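Local coordinates for protein probable chitinase A (PDB 4TX8) that probably hydrolyses chitin at internal glycosidic bonds as a family 18 glycoside hydrolase and carries a small module likely to bind carbohydrate, at residues P125-V129 / D166-Q170; N148-T152 / I206-F212; K321-E325 / V382-Y388. All blocks are in the same frame, centred on the assembly; numbering follows the deposited sequence.

Contact 1: residues P125-V129 / D166-Q170; sequences PLSQV and DIRAQ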
loop_
_atom_site.group_PDB
_atom_site.type_symbol
_atom_site.label_atom_id
_atom_site.label_comp_id
_atom_site.label_asym_id
_atom_site.label_seq_id
_atom_site.Cartn_x
_atom_site.Cartn_y
_atom_site.Cartn_z
ATOM N N PRO A 125 13.725 -10.384 6.828
ATOM C CA PRO A 125 13.782 -9.539 8.030
ATOM C C PRO A 125 13.445 -8.066 7.780
ATOM O O PRO A 125 13.908 -7.469 6.807
ATOM C CB PRO A 125 15.232 -9.694 8.487
ATOM C CG PRO A 125 15.593 -11.083 8.054
ATOM C CD PRO A 125 14.902 -11.269 6.726
ATOM N N LEU A 126 12.639 -7.496 8.671
ATOM C CA LEU A 126 12.185 -6.111 8.551
ATOM C C LEU A 126 13.350 -5.122 8.537
ATOM O O LEU A 126 13.261 -4.047 7.943
ATOM C CB LEU A 126 11.228 -5.770 9.695
ATOM C CG LEU A 126 10.482 -4.437 9.592
ATOM C CD1 LEU A 126 9.352 -4.531 8.575
ATOM C CD2 LEU A 126 9.955 -4.009 10.949
ATOM N N SER A 127 14.444 -5.494 9.194
ATOM C CA SER A 127 15.640 -4.661 9.243
ATOM C C SER A 127 16.231 -4.380 7.860
ATOM O O SER A 127 16.934 -3.390 7.671
ATOM C CB SER A 127 16.700 -5.322 10.125
ATOM O OG SER A 127 17.028 -6.614 9.636
ATOM N N GLN A 128 15.940 -5.250 6.896
ATOM C CA GLN A 128 16.554 -5.165 5.573
ATOM C C GLN A 128 15.735 -4.346 4.573
ATOM O O GLN A 128 16.146 -4.179 3.427
ATOM C CB GLN A 128 16.795 -6.573 5.016
ATOM C CG GLN A 128 17.825 -7.373 5.801
ATOM C CD GLN A 128 17.918 -8.817 5.347
ATOM O OE1 GLN A 128 17.404 -9.182 4.289
ATOM N NE2 GLN A 128 18.571 -9.649 6.151
ATOM N N VAL A 129 14.580 -3.844 5.002
ATOM C CA VAL A 129 13.762 -2.985 4.152
ATOM C C VAL A 129 14.541 -1.715 3.806
ATOM O O VAL A 129 15.045 -1.029 4.696
ATOM C CB VAL A 129 12.427 -2.621 4.833
ATOM C CG1 VAL A 129 11.700 -1.542 4.047
ATOM C CG2 VAL A 129 11.554 -3.862 4.991
ATOM N N ASP A 166 13.616 -4.556 15.197
ATOM C CA ASP A 166 13.680 -4.066 13.824
ATOM C C ASP A 166 12.696 -2.920 13.605
ATOM O O ASP A 166 12.995 -1.963 12.891
ATOM C CB ASP A 166 13.402 -5.197 12.833
ATOM C CG ASP A 166 14.521 -6.221 12.788
ATOM O OD1 ASP A 166 15.606 -5.947 13.343
ATOM O OD2 ASP A 166 14.319 -7.299 12.187
ATOM N N ILE A 167 11.523 -3.029 14.222
ATOM C CA ILE A 167 10.526 -1.966 14.176
ATOM C C ILE A 167 11.090 -0.676 14.769
ATOM O O ILE A 167 11.017 0.383 14.146
ATOM C CB ILE A 167 9.242 -2.364 14.933
ATOM C CG1 ILE A 167 8.523 -3.497 14.196
ATOM C CG2 ILE A 167 8.324 -1.162 15.106
ATOM C CD1 ILE A 167 7.209 -3.907 14.823
ATOM N N ARG A 168 11.661 -0.772 15.967
ATOM C CA ARG A 168 12.265 0.387 16.619
ATOM C C ARG A 168 13.368 1.002 15.758
ATOM O O ARG A 168 13.446 2.222 15.618
ATOM C CB ARG A 168 12.823 0.008 17.994
ATOM C CG ARG A 168 11.757 -0.347 19.023
ATOM C CD ARG A 168 12.345 -0.508 20.422
ATOM N NE ARG A 168 13.405 -1.513 20.468
ATOM C CZ ARG A 168 14.653 -1.268 20.856
ATOM N NH1 ARG A 168 15.551 -2.244 20.863
ATOM N NH2 ARG A 168 15.004 -0.048 21.245
ATOM N N ALA A 169 14.209 0.154 15.173
ATOM C CA ALA A 169 15.333 0.626 14.369
ATOM C C ALA A 169 14.859 1.371 13.127
ATOM O O ALA A 169 15.464 2.361 12.722
ATOM C CB ALA A 169 16.231 -0.538 13.977
ATOM N N GLN A 170 13.774 0.895 12.524
ATOM C CA GLN A 170 13.203 1.567 11.361
ATOM C C GLN A 170 12.543 2.882 11.771
ATOM O O GLN A 170 12.637 3.885 11.062
ATOM C CB GLN A 170 12.192 0.665 10.650
ATOM C CG GLN A 170 12.812 -0.511 9.899
ATOM C CD GLN A 170 13.523 -0.099 8.619
ATOM O OE1 GLN A 170 13.616 1.085 8.294
ATOM N NE2 GLN A 170 14.023 -1.082 7.881
HETATM O O HOH W 1 12.371 -8.806 11.245
HETATM O O HOH W 2 16.862 -8.416 11.716
HETATM O O HOH W 3 15.524 1.562 5.935
#
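Gln170 reaches out from helix 160-171 and plants its amide on the backbone of the loop 125-129, using a polar side chain to hold a stretch that has only one short 3-10 turn of its own. Its CB leads off toward the loop, and then CG lies 4.1 Å and CD 4.0 Å from Leu126 O. The chain folds at chi2 (-73°), and this bend brings the amide nitrogen to the carbonyls. NE2 donates to Leu126 O at 3.1 Å, a little tilted from the carbonyl plane, and more weakly to Val129 O at 3.3 Å. Leu126 O also accepts from Val129 N, so one oxygen links the 3-10 turn to the helix. At the tip, OE1 takes a hydrogen from a water that donates to Val129 O as well.

Asp166, one helical turn earlier, lies beside Ser127, with OD1 3.5 Å from Ser127 CB. OD2 accepts from two waters, one held by Leu126 N and the other by Ser127 OG, while OD1 accepts a hydrogen bond from Gln162 NE2. On the apolar side, Leu126 CD2 packs 3.6 Å from Ile167 CG1, and Leu126 also rests on Trp113 and Ile136. The loop joins parallel strands 108-114 and 135-143, and the helix belongs to the following beta-alpha-beta crossover, as in the (beta/alpha)8 barrel of family 18 glycoside hydrolases.

Contact 2: residues N148-T152 / I206-F212; sequences NVSFT and ILTQYGF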
loop_
_atom_site.group_PDB
_atom_site.type_symbol
_atom_site.label_atom_id
_atom_site.label_comp_id
_atom_site.label_asym_id
_atom_site.label_seq_id
_atom_site.Cartn_x
_atom_site.Cartn_y
_atom_site.Cartn_z
ATOM N N ASN A 148 -12.417 -10.267 17.026
ATOM C CA ASN A 148 -11.031 -10.475 17.435
ATOM C C ASN A 148 -10.041 -10.452 16.276
ATOM O O ASN A 148 -10.303 -11.000 15.207
ATOM C CB ASN A 148 -10.890 -11.804 18.183
ATOM C CG ASN A 148 -11.324 -11.710 19.633
ATOM O OD1 ASN A 148 -12.507 -11.834 19.948
ATOM N ND2 ASN A 148 -10.364 -11.493 20.526
ATOM N N VAL A 149 -8.897 -9.818 16.512
ATOM C CA VAL A 149 -7.797 -9.791 15.562
ATOM C C VAL A 149 -6.545 -10.357 16.227
ATOM O O VAL A 149 -6.303 -10.113 17.407
ATOM C CB VAL A 149 -7.515 -8.353 15.061
ATOM C CG1 VAL A 149 -6.278 -8.316 14.170
ATOM C CG2 VAL A 149 -8.722 -7.794 14.327
ATOM N N SER A 150 -5.755 -11.120 15.479
ATOM C CA SER A 150 -4.485 -11.609 15.993
ATOM C C SER A 150 -3.348 -11.310 15.022
ATOM O O SER A 150 -3.582 -10.963 13.864
ATOM C CB SER A 150 -4.560 -13.111 16.272
ATOM O OG SER A 150 -4.833 -13.828 15.084
ATOM N N PHE A 151 -2.119 -11.439 15.506
ATOM C CA PHE A 151 -0.942 -11.290 14.660
ATOM C C PHE A 151 0.100 -12.340 15.002
ATOM O O PHE A 151 0.430 -12.539 16.171
ATOM C CB PHE A 151 -0.330 -9.895 14.803
ATOM C CG PHE A 151 0.958 -9.728 14.049
ATOM C CD1 PHE A 151 0.953 -9.593 12.667
ATOM C CD2 PHE A 151 2.171 -9.718 14.716
ATOM C CE1 PHE A 151 2.136 -9.445 11.962
ATOM C CE2 PHE A 151 3.358 -9.572 14.021
ATOM C CZ PHE A 151 3.340 -9.435 12.637
ATOM N N THR A 152 0.617 -13.008 13.977
ATOM C CA THR A 152 1.676 -13.989 14.163
ATOM C C THR A 152 2.775 -13.775 13.127
ATOM O O THR A 152 2.517 -13.772 11.923
ATOM C CB THR A 152 1.146 -15.424 14.059
ATOM O OG1 THR A 152 -0.023 -15.561 14.876
ATOM C CG2 THR A 152 2.206 -16.413 14.517
ATOM N N ILE A 206 -2.115 -5.882 20.363
ATOM C CA ILE A 206 -1.102 -6.126 19.344
ATOM C C ILE A 206 -0.205 -4.904 19.156
ATOM O O ILE A 206 1.023 -5.016 19.184
ATOM C CB ILE A 206 -1.740 -6.506 17.991
ATOM C CG1 ILE A 206 -2.516 -7.819 18.122
ATOM C CG2 ILE A 206 -0.674 -6.616 16.911
ATOM C CD1 ILE A 206 -3.348 -8.171 16.904
ATOM N N LEU A 207 -0.825 -3.742 18.972
ATOM C CA LEU A 207 -0.087 -2.502 18.748
ATOM C C LEU A 207 0.849 -2.178 19.911
ATOM O O LEU A 207 2.009 -1.828 19.702
ATOM C CB LEU A 207 -1.057 -1.338 18.517
ATOM C CG LEU A 207 -1.414 -0.962 17.075
ATOM C CD1 LEU A 207 -1.681 -2.187 16.214
ATOM C CD2 LEU A 207 -2.618 -0.032 17.060
ATOM N N THR A 208 0.347 -2.308 21.134
ATOM C CA THR A 208 1.142 -1.983 22.314
ATOM C C THR A 208 2.276 -2.987 22.522
ATOM O O THR A 208 3.350 -2.625 22.999
ATOM C CB THR A 208 0.273 -1.924 23.590
ATOM O OG1 THR A 208 -0.430 -3.162 23.756
ATOM C CG2 THR A 208 -0.732 -0.788 23.497
ATOM N N GLN A 209 2.039 -4.243 22.151
ATOM C CA GLN A 209 3.056 -5.280 22.299
ATOM C C GLN A 209 4.205 -5.108 21.309
ATOM O O GLN A 209 5.374 -5.171 21.685
ATOM C CB GLN A 209 2.442 -6.671 22.124
ATOM C CG GLN A 209 3.447 -7.808 22.286
ATOM C CD GLN A 209 2.878 -9.162 21.902
ATOM O OE1 GLN A 209 1.691 -9.287 21.595
ATOM N NE2 GLN A 209 3.725 -10.185 21.912
ATOM N N TYR A 210 3.873 -4.894 20.041
ATOM C CA TYR A 210 4.896 -4.846 19.002
ATOM C C TYR A 210 5.417 -3.435 18.740
ATOM O O TYR A 210 6.539 -3.263 18.265
ATOM C CB TYR A 210 4.358 -5.464 17.710
ATOM C CG TYR A 210 4.244 -6.969 17.788
ATOM C CD1 TYR A 210 3.088 -7.575 18.265
ATOM C CD2 TYR A 210 5.302 -7.782 17.406
ATOM C CE1 TYR A 210 2.986 -8.952 18.347
ATOM C CE2 TYR A 210 5.209 -9.159 17.485
ATOM C CZ TYR A 210 4.050 -9.738 17.955
ATOM O OH TYR A 210 3.958 -11.108 18.035
ATOM N N GLY A 211 4.613 -2.428 19.057
ATOM C CA GLY A 211 5.035 -1.052 18.869
ATOM C C GLY A 211 4.761 -0.531 17.471
ATOM O O GLY A 211 5.448 0.375 16.993
ATOM N N PHE A 212 3.765 -1.112 16.809
ATOM C CA PHE A 212 3.263 -0.579 15.546
ATOM C C PHE A 212 2.765 0.851 15.741
ATOM O O PHE A 212 2.222 1.178 16.792
ATOM C CB PHE A 212 2.128 -1.444 15.000
ATOM C CG PHE A 212 2.556 -2.815 14.568
ATOM C CD1 PHE A 212 3.411 -2.980 13.490
ATOM C CD2 PHE A 212 2.073 -3.940 15.215
ATOM C CE1 PHE A 212 3.794 -4.243 13.082
ATOM C CE2 PHE A 212 2.451 -5.207 14.810
ATOM C CZ PHE A 212 3.315 -5.358 13.741
HETATM O O HOH W 4 1.808 -12.118 18.874
#
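Phe151 takes part in two edge-to-face stacks and plays opposite roles in them: it offers its edge to the face of Tyr210 and its own face to the edge of Phe212. The resulting aromatic cluster lies in the wall of the TIM barrel, where helix 193-210 packs over the strands and the short strand 149-150 runs antiparallel to strand 135-143. The centroids of Phe151 and Tyr210 are 5.1 Å apart, with planes at 84°. Phe151 CD2 stands 3.7 Å from Tyr210 CZ, offset toward the rim of the tyrosine ring. The second stack is almost as perpendicular, at 88°, but a little more open: Phe212 CZ approaches Phe151 CE2 to 4.2 Å. Phe151 CG lies anti to the backbone N (chi1 175°), which swings the ring toward the helix end, where its edge meets Tyr210 and a face meets Phe212.

Ile206, one helical turn before Tyr210, touches both Phe151 and the strand. Its CG2 lies 3.9 Å from Phe151 CB, while CD1 extends along the peptide groups, 3.6 Å from Val149 O, and touches Val149 CG1. The side chains of Val149 and Ile206 cross at about a right angle.

After Tyr210 the chain turns through Gly211, whose phi is positive, and Phe212 then drops back toward the barrel. There it meets Val138, Val177 and Leu179 of the strands and Phe163 and Ile167 of helix 160-171, which also touches Tyr210. At the hydroxyl end of the tyrosine a water sits in the ring plane, close to Tyr210 OH, and donates a hydrogen bond to Phe151 O at 3.1 Å.

Contact 3: residues K321-E325 / V382-Y388; sequences KMLIE and VKPAQAY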
loop_
_atom_site.group_PDB
_atom_site.type_symbol
_atom_site.label_atom_id
_atom_site.label_comp_id
_atom_site.label_asym_id
_atom_site.label_seq_id
_atom_site.Cartn_x
_atom_site.Cartn_y
_atom_site.Cartn_z
ATOM N N LYS A 321 -7.441 13.959 -7.513
ATOM C CA LYS A 321 -8.211 15.202 -7.537
ATOM C C LYS A 321 -9.579 15.021 -6.897
ATOM O O LYS A 321 -10.013 15.857 -6.111
ATOM C CB LYS A 321 -8.385 15.718 -8.967
ATOM C CG LYS A 321 -7.202 16.503 -9.493
ATOM C CD LYS A 321 -7.459 16.987 -10.909
ATOM C CE LYS A 321 -8.651 17.926 -10.962
ATOM N NZ LYS A 321 -8.892 18.426 -12.341
ATOM N N MET A 322 -10.255 13.925 -7.229
ATOM C CA MET A 322 -11.583 13.665 -6.683
ATOM C C MET A 322 -11.561 13.619 -5.157
ATOM O O MET A 322 -12.467 14.134 -4.501
ATOM C CB MET A 322 -12.148 12.360 -7.246
ATOM C CG MET A 322 -12.485 12.434 -8.728
ATOM S SD MET A 322 -13.212 10.918 -9.367
ATOM C CE MET A 322 -14.737 10.846 -8.424
ATOM N N LEU A 323 -10.515 13.022 -4.594
ATOM C CA LEU A 323 -10.398 12.909 -3.144
ATOM C C LEU A 323 -10.072 14.248 -2.489
ATOM O O LEU A 323 -10.446 14.491 -1.343
ATOM C CB LEU A 323 -9.339 11.872 -2.774
ATOM C CG LEU A 323 -9.792 10.418 -2.921
ATOM C CD1 LEU A 323 -8.615 9.468 -2.806
ATOM C CD2 LEU A 323 -10.847 10.090 -1.876
ATOM N N ILE A 324 -9.386 15.119 -3.220
ATOM C CA ILE A 324 -8.991 16.413 -2.671
ATOM C C ILE A 324 -10.051 17.494 -2.894
ATOM O O ILE A 324 -10.365 18.251 -1.974
ATOM C CB ILE A 324 -7.643 16.879 -3.262
ATOM C CG1 ILE A 324 -6.549 15.860 -2.925
ATOM C CG2 ILE A 324 -7.269 18.258 -2.731
ATOM C CD1 ILE A 324 -5.213 16.148 -3.577
ATOM N N GLU A 325 -10.607 17.569 -4.101
ATOM C CA GLU A 325 -11.612 18.593 -4.401
ATOM C C GLU A 325 -12.986 18.208 -3.873
ATOM O O GLU A 325 -13.795 19.067 -3.526
ATOM C CB GLU A 325 -11.729 18.845 -5.910
ATOM C CG GLU A 325 -10.446 18.746 -6.703
ATOM C CD GLU A 325 -9.604 19.994 -6.644
ATOM O OE1 GLU A 325 -9.847 20.849 -5.766
ATOM O OE2 GLU A 325 -8.689 20.114 -7.488
ATOM N N VAL A 382 -5.582 15.816 -17.857
ATOM C CA VAL A 382 -6.176 16.057 -16.547
ATOM C C VAL A 382 -5.247 16.911 -15.689
ATOM O O VAL A 382 -4.106 16.531 -15.420
ATOM C CB VAL A 382 -6.492 14.733 -15.819
ATOM C CG1 VAL A 382 -6.988 15.001 -14.406
ATOM C CG2 VAL A 382 -7.518 13.931 -16.608
ATOM N N LYS A 383 -5.749 18.065 -15.262
ATOM C CA LYS A 383 -4.942 19.054 -14.555
ATOM C C LYS A 383 -5.622 19.503 -13.265
ATOM O O LYS A 383 -6.809 19.824 -13.271
ATOM C CB LYS A 383 -4.693 20.266 -15.458
ATOM C CG LYS A 383 -3.273 20.802 -15.437
ATOM C CD LYS A 383 -3.205 22.178 -16.085
ATOM C CE LYS A 383 -1.779 22.545 -16.468
ATOM N NZ LYS A 383 -1.669 23.959 -16.935
ATOM N N PRO A 384 -4.872 19.528 -12.154
ATOM C CA PRO A 384 -5.410 20.059 -10.896
ATOM C C PRO A 384 -5.794 21.529 -11.035
ATOM O O PRO A 384 -5.192 22.236 -11.844
ATOM C CB PRO A 384 -4.248 19.891 -9.910
ATOM C CG PRO A 384 -3.366 18.862 -10.519
ATOM C CD PRO A 384 -3.498 19.024 -12.000
ATOM N N ALA A 385 -6.785 21.977 -10.269
ATOM C CA ALA A 385 -7.190 23.379 -10.295
ATOM C C ALA A 385 -6.051 24.250 -9.780
ATOM O O ALA A 385 -5.688 25.254 -10.394
ATOM C CB ALA A 385 -8.445 23.593 -9.469
ATOM N N GLN A 386 -5.493 23.849 -8.644
ATOM C CA GLN A 386 -4.299 24.480 -8.104
ATOM C C GLN A 386 -3.277 23.404 -7.766
ATOM O O GLN A 386 -3.622 22.230 -7.640
ATOM C CB GLN A 386 -4.632 25.315 -6.867
ATOM C CG GLN A 386 -5.479 24.587 -5.831
ATOM C CD GLN A 386 -5.533 25.321 -4.503
ATOM O OE1 GLN A 386 -4.549 25.924 -4.073
ATOM N NE2 GLN A 386 -6.686 25.274 -3.846
ATOM N N ALA A 387 -2.019 23.804 -7.628
ATOM C CA ALA A 387 -0.965 22.868 -7.270
ATOM C C ALA A 387 -1.156 22.374 -5.841
ATOM O O ALA A 387 -1.680 23.096 -4.993
ATOM C CB ALA A 387 0.400 23.515 -7.434
ATOM N N TYR A 388 -0.746 21.135 -5.586
ATOM C CA TYR A 388 -0.763 20.586 -4.235
ATOM C C TYR A 388 0.649 20.248 -3.786
ATOM O O TYR A 388 1.074 19.095 -3.890
ATOM C CB TYR A 388 -1.636 19.335 -4.154
ATOM C CG TYR A 388 -3.000 19.481 -4.777
ATOM C CD1 TYR A 388 -3.930 20.376 -4.263
ATOM C CD2 TYR A 388 -3.365 18.710 -5.870
ATOM C CE1 TYR A 388 -5.180 20.504 -4.830
ATOM C CE2 TYR A 388 -4.609 18.830 -6.441
ATOM C CZ TYR A 388 -5.511 19.726 -5.919
ATOM O OH TYR A 388 -6.749 19.840 -6.494
HETATM O O HOH W 5 -8.263 22.530 -3.682
#
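The last turn of helix 313-325 meets the irregular loop 382-388, which leads into barrel strand 393-397; Ile324 faces the loop, and Lys321 and Glu325 reach it with the ends of their side chains. Lys321 is largely buried. Its long chain runs beside the loop until CD lies 3.7 Å from Pro384 CA and within touching range of Val382 CG1. A bend at chi3 (62°) then turns the ammonium group onto the backbone, and NZ donates to Lys383 O at 2.7 Å. The nitrogen stands well above the carbonyl plane and off the lone pairs, so the bond is short without being ideally directed. The same lysine makes a cation-pi contact with Tyr303, giving its charge a second partner where solvent is scarce.

In barrel terms the helix follows strand 288-292 and the loop follows helix 363-375, so the contact joins two neighbouring connections on the outside of a TIM barrel. Ile324 CD1 lies over one face of the Tyr388 ring in a CH-pi contact, 4.0 Å from the centroid and 15° off the normal, and Ile324 CG2 packs 3.7 Å from Tyr388 CE1. The opposite face carries Gln386 O, 3.5 Å above its centre, so the ring is sandwiched between a methyl group and a carbonyl of its own loop. Leu373 of helix 363-375 also touches Tyr388, while Ile324 in turn reaches Val345.

Glu325 brings its carboxylate to the hydroxyl end of Tyr388, but the modelled approach is too short to be trusted and remains doubtful. A water donates to Glu325 OE1 at 3.1 Å and accepts weakly from Gln386 NE2.

How the contacts relate
From the N terminus, contact 1 opens in the loop 125-129 and contact 2 opens at 148-152 before contact 1 closes on helix 160-171; contact 2 closes later, at the end of helix 193-210. The two loops therefore cross, and they meet in space where Ile167 packs against Tyr210, Gly211 and Phe212. Together they bind successive barrel connections, from the one leaving strand 108-114 to the one entering strand 214-218. Contact 3 follows in series, closing a loop from helix 313-325 to the approach of strand 393-397. Its centre lies about 35 Å from that of contact 1, across the barrel, where it joins the connections that follow strands 288-292 and 345-350.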